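Side-chain contact in putative hyaluronoglucosaminidase (Clostridium perfringens, PDB 6PWI), which probably acts as a secreted family 84 glycoside hydrolase with hexosaminidase activity, this chain including the family 20-like domain and the catalytic barrel: residues 64-67 / 68-71. Residues are numbered along the deposited sequence; the frame is centred on the assembly and turned at random.
Sequences IDEA and TKNR
D65 and T68 meet where helix 66-78 begins, and the backbone N-H groups of K69, N70 and R71 bond to the carbonyl oxygens of D65, E66 and A67 in the i to i+4 pattern of an alpha helix. D65 is the N-cap. With chi1 at 69° its CG is wedged between the N and C of its own backbone, which turns the carboxylate back over the first turn. OD1 then takes two bonds from T68. The backbone N of T68 reaches D65 OD1 at 2.9 Å, nearly along the C-O axis. T68 OG1 lies 2.6 Å from D65 OD1 and comes from above the carboxylate plane, 42° out of it. The two side chains cross at about a right angle. The T68 hydroxyl also bonds to T144 OG1, and D65 OD2 forms a salt bridge with K248. The helix N-terminus and the K248 charge would probably stabilise the negative carboxylate.

The T68 methyl takes the other branch, anti to the backbone N, and its CG2 meets CG2 of I64 at 3.7 Å. I64 is buried and also touches I98 and I100 of strand 94-100. K69 runs extended beyond CG, back past the start of the helix. Its CE packs 3.6 Å from I64 O. The bent side chain of E66 brings OE2 3.8 Å from K69 NZ, a long salt bridge on a more open side. The R71 side chain leads away, and its NE bonds to the hydroxyl of T152. R71 and T68 both touch F148 and I151 of helix 144-158.

This is a classic Asp N-cap, set at the strand-to-helix turn of the beta-alpha-beta unit 55-60, 66-78, 82-85 in the family 20-like domain that precedes the catalytic barrel.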
loop_
_atom_site.group_PDB
_atom_site.type_symbol
_atom_site.label_atom_id
_atom_site.label_comp_id
_atom_site.label_asym_id
_atom_site.label_seq_id
_atom_site.Cartn_x
_atom_site.Cartn_y
_atom_site.Cartn_z
ATOM N N ILE A 64 14.110 23.921 3.266
ATOM C CA ILE A 64 12.772 23.380 3.071
ATOM C C ILE A 64 12.315 23.676 1.638
ATOM O O ILE A 64 12.351 24.827 1.202
ATOM C CB ILE A 64 11.815 23.953 4.142
ATOM C CG1 ILE A 64 12.305 23.714 5.578
ATOM C CG2 ILE A 64 10.387 23.473 3.937
ATOM C CD1 ILE A 64 12.696 22.287 5.904
ATOM N N ASP A 65 11.901 22.633 0.898
ATOM C CA ASP A 65 11.590 22.763 -0.523
ATOM C C ASP A 65 10.126 23.148 -0.723
ATOM O O ASP A 65 9.361 23.204 0.240
ATOM C CB ASP A 65 12.012 21.532 -1.333
ATOM C CG ASP A 65 11.222 20.251 -1.076
ATOM O OD1 ASP A 65 10.091 20.332 -0.531
ATOM O OD2 ASP A 65 11.744 19.164 -1.430
ATOM N N GLU A 66 9.747 23.404 -1.983
ATOM C CA GLU A 66 8.428 23.940 -2.286
ATOM C C GLU A 66 7.338 22.935 -1.911
ATOM O O GLU A 66 6.299 23.322 -1.374
ATOM C CB GLU A 66 8.315 24.408 -3.738
ATOM C CG GLU A 66 8.890 25.800 -3.978
ATOM C CD GLU A 66 8.239 26.977 -3.252
ATOM O OE1 GLU A 66 7.008 27.173 -3.408
ATOM O OE2 GLU A 66 8.967 27.711 -2.531
ATOM N N ALA A 67 7.587 21.649 -2.196
ATOM C CA ALA A 67 6.620 20.601 -1.905
ATOM C C ALA A 67 6.320 20.554 -0.405
ATOM O O ALA A 67 5.183 20.320 -0.002
ATOM C CB ALA A 67 7.115 19.273 -2.427
ATOM N N THR A 68 7.348 20.811 0.410
ATOM C CA THR A 68 7.260 20.766 1.859
ATOM C C THR A 68 6.526 22.005 2.388
ATOM O O THR A 68 5.757 21.902 3.339
ATOM C CB THR A 68 8.646 20.490 2.463
ATOM O OG1 THR A 68 9.214 19.380 1.764
ATOM C CG2 THR A 68 8.621 20.174 3.942
ATOM N N LYS A 69 6.750 23.175 1.778
ATOM C CA LYS A 69 6.006 24.362 2.166
ATOM C C LYS A 69 4.517 24.151 1.886
ATOM O O LYS A 69 3.685 24.406 2.756
ATOM C CB LYS A 69 6.532 25.622 1.472
ATOM C CG LYS A 69 8.010 25.931 1.684
ATOM C CD LYS A 69 8.432 27.276 1.120
ATOM C CE LYS A 69 9.934 27.430 1.008
ATOM N NZ LYS A 69 10.354 28.844 0.845
ATOM N N ASN A 70 4.195 23.671 0.675
ATOM C CA ASN A 70 2.823 23.448 0.233
ATOM C C ASN A 70 2.097 22.482 1.171
ATOM O O ASN A 70 0.897 22.621 1.406
ATOM C CB ASN A 70 2.762 22.952 -1.213
ATOM C CG ASN A 70 3.053 24.042 -2.225
ATOM O OD1 ASN A 70 2.704 25.201 -2.015
ATOM N ND2 ASN A 70 3.675 23.688 -3.334
ATOM N N ARG A 71 2.841 21.506 1.704
ATOM C CA ARG A 71 2.281 20.538 2.630
ATOM C C ARG A 71 1.824 21.222 3.921
ATOM O O ARG A 71 0.787 20.856 4.474
ATOM C CB ARG A 71 3.257 19.385 2.885
ATOM C CG ARG A 71 2.644 18.199 3.620
ATOM C CD ARG A 71 1.467 17.565 2.900
ATOM N NE ARG A 71 1.561 16.119 2.996
ATOM C CZ ARG A 71 0.675 15.263 2.497
ATOM N NH1 ARG A 71 -0.396 15.712 1.868
ATOM N NH2 ARG A 71 0.864 13.962 2.633
#